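Local coordinates for protein L-asparaginase I (Vibrio cholerae, PDB 2OCD) that probably hydrolyses L-asparagine to L-aspartate and ammonium, as a homotetrameric enzyme of the asparaginase 1 family, at residues B[56-61]-B[68-73]. Sequence-based numbering, arbitrary orientation.
Sequences PLMDSS and WQLIAD
Met58, present as selenomethionine, reaches from segment 56-61 to Leu70 and Ile71 on helix 65-78, and the contact is wholly apolar. No hydrogen bond links the two segments, and 126 Å² is buried between them. Because the CA atoms of Met58 and Ile71 stand 10.4 Å apart, a long side chain has to bridge the gap. That of Met58 does so fully extended beyond CG (chi2 169°, chi3 -179°). Met58 CE lies 3.8 Å from both CB and CD1 of Leu70, and Met58 SE rests 4.1 Å from Ile71 CD1. With CG1 anti to its carbonyl carbon (chi1 -55°), Ile71 brings CG1 and CD1 against the selenium end of Met58. The methionine thus touches one exposed residue of the helix, Leu70, and one buried, Ile71.

Polar bonds stay within each segment. Asp59 OD1 accepts from Ser61 N at 2.8 Å, closing an Asx turn, and from Ser61 OG at 2.7 Å. On the helix, Gln69 NE2 donates to Asp73 OD1 (3.1 Å), one turn on; Gln69 OE1 is bound by the backbone N of Ile208.

Met58 also pairs through its backbone with Thr11 of the adjacent parallel strand. Its side chain lies about 12 Å from that of Thr14, the predicted nucleophile. Strand 48-58 leads through the loop carrying Ser60, which probably binds substrate, into helix 65-78: a strand-loop-helix unit of the N-terminal alpha/beta domain.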
loop_
_atom_site.group_PDB
_atom_site.type_symbol
_atom_site.label_atom_id
_atom_site.label_comp_id
_atom_site.label_asym_id
_atom_site.label_seq_id
_atom_site.Cartn_x
_atom_site.Cartn_y
_atom_site.Cartn_z
ATOM N N PRO B 56 12.401 -17.198 37.184
ATOM C CA PRO B 56 11.007 -17.207 36.759
ATOM C C PRO B 56 10.855 -16.588 35.372
ATOM O O PRO B 56 11.701 -15.823 34.925
ATOM C CB PRO B 56 10.325 -16.353 37.812
ATOM C CG PRO B 56 11.438 -15.316 38.221
ATOM C CD PRO B 56 12.769 -15.947 37.877
ATOM N N LEU B 57 9.777 -16.965 34.715
ATOM C CA LEU B 57 9.384 -16.414 33.424
ATOM C C LEU B 57 8.984 -14.956 33.628
ATOM O O LEU B 57 8.483 -14.579 34.685
ATOM C CB LEU B 57 8.181 -17.186 32.896
ATOM C CG LEU B 57 8.041 -17.403 31.401
ATOM C CD1 LEU B 57 9.255 -18.066 30.790
ATOM C CD2 LEU B 57 6.805 -18.284 31.200
HETATM N N MSE B 58 9.217 -14.138 32.622
HETATM C CA MSE B 58 8.925 -12.706 32.718
HETATM C C MSE B 58 7.636 -12.428 32.003
HETATM O O MSE B 58 7.354 -13.030 30.994
HETATM C CB MSE B 58 10.059 -11.874 32.102
HETATM C CG MSE B 58 11.376 -11.925 32.895
HETATM SE SE MSE B 58 12.799 -11.127 31.845
HETATM C CE MSE B 58 14.275 -11.377 33.077
ATOM N N ASP B 59 6.842 -11.535 32.564
ATOM C CA ASP B 59 5.681 -11.035 31.878
ATOM C C ASP B 59 5.948 -9.630 31.345
ATOM O O ASP B 59 6.305 -8.746 32.108
ATOM C CB ASP B 59 4.486 -10.984 32.804
ATOM C CG ASP B 59 3.351 -10.272 32.155
ATOM O OD1 ASP B 59 3.537 -9.099 31.729
ATOM O OD2 ASP B 59 2.298 -10.908 31.987
ATOM N N SER B 60 5.722 -9.428 30.051
ATOM C CA SER B 60 6.241 -8.243 29.355
ATOM C C SER B 60 5.754 -6.923 29.961
ATOM O O SER B 60 6.533 -5.962 30.019
ATOM C CB SER B 60 6.001 -8.282 27.819
ATOM O OG SER B 60 4.652 -8.546 27.491
ATOM N N SER B 61 4.506 -6.869 30.421
ATOM C CA SER B 61 3.960 -5.638 30.987
ATOM C C SER B 61 4.497 -5.293 32.381
ATOM O O SER B 61 4.464 -4.143 32.778
ATOM C CB SER B 61 2.419 -5.674 31.004
ATOM O OG SER B 61 1.940 -6.964 31.334
ATOM N N TRP B 68 15.894 -6.115 32.394
ATOM C CA TRP B 68 16.761 -5.847 31.293
ATOM C C TRP B 68 18.203 -6.327 31.616
ATOM O O TRP B 68 18.867 -6.945 30.785
ATOM C CB TRP B 68 16.790 -4.348 31.058
ATOM C CG TRP B 68 15.503 -3.732 30.570
ATOM C CD1 TRP B 68 14.428 -4.393 30.082
ATOM C CD2 TRP B 68 15.205 -2.340 30.458
ATOM N NE1 TRP B 68 13.460 -3.504 29.681
ATOM C CE2 TRP B 68 13.898 -2.231 29.921
ATOM C CE3 TRP B 68 15.896 -1.166 30.781
ATOM C CZ2 TRP B 68 13.262 -0.986 29.689
ATOM C CZ3 TRP B 68 15.250 0.088 30.546
ATOM C CH2 TRP B 68 13.962 0.148 29.998
ATOM N N GLN B 69 18.679 -6.016 32.830
ATOM C CA GLN B 69 20.015 -6.378 33.292
ATOM C C GLN B 69 20.187 -7.877 33.243
ATOM O O GLN B 69 21.217 -8.359 32.736
ATOM C CB GLN B 69 20.215 -5.902 34.744
ATOM C CG GLN B 69 21.645 -5.873 35.259
ATOM C CD GLN B 69 22.541 -4.913 34.460
ATOM O OE1 GLN B 69 22.195 -3.733 34.223
ATOM N NE2 GLN B 69 23.670 -5.422 34.021
ATOM N N LEU B 70 19.186 -8.603 33.782
ATOM C CA LEU B 70 19.110 -10.079 33.741
ATOM C C LEU B 70 19.307 -10.572 32.309
ATOM O O LEU B 70 20.207 -11.396 32.070
ATOM C CB LEU B 70 17.767 -10.590 34.279
ATOM C CG LEU B 70 17.378 -10.180 35.729
ATOM C CD1 LEU B 70 16.106 -10.903 36.373
ATOM C CD2 LEU B 70 18.625 -10.275 36.669
ATOM N N ILE B 71 18.534 -10.033 31.346
ATOM C CA ILE B 71 18.678 -10.457 29.963
ATOM C C ILE B 71 20.123 -10.141 29.424
ATOM O O ILE B 71 20.821 -11.007 28.854
ATOM C CB ILE B 71 17.588 -9.832 29.071
ATOM C CG1 ILE B 71 16.169 -10.139 29.609
ATOM C CG2 ILE B 71 17.685 -10.361 27.674
ATOM C CD1 ILE B 71 15.065 -9.322 28.908
ATOM N N ALA B 72 20.560 -8.895 29.612
ATOM C CA ALA B 72 21.922 -8.487 29.245
ATOM C C ALA B 72 22.946 -9.415 29.897
ATOM O O ALA B 72 23.846 -9.917 29.263
ATOM C CB ALA B 72 22.170 -7.037 29.657
ATOM N N ASP B 73 22.806 -9.665 31.186
ATOM C CA ASP B 73 23.783 -10.507 31.874
ATOM C C ASP B 73 23.805 -11.920 31.352
ATOM O O ASP B 73 24.830 -12.556 31.374
ATOM C CB ASP B 73 23.499 -10.536 33.352
ATOM C CG ASP B 73 23.745 -9.204 34.014
ATOM O OD1 ASP B 73 24.496 -8.357 33.454
ATOM O OD2 ASP B 73 23.174 -9.029 35.120
#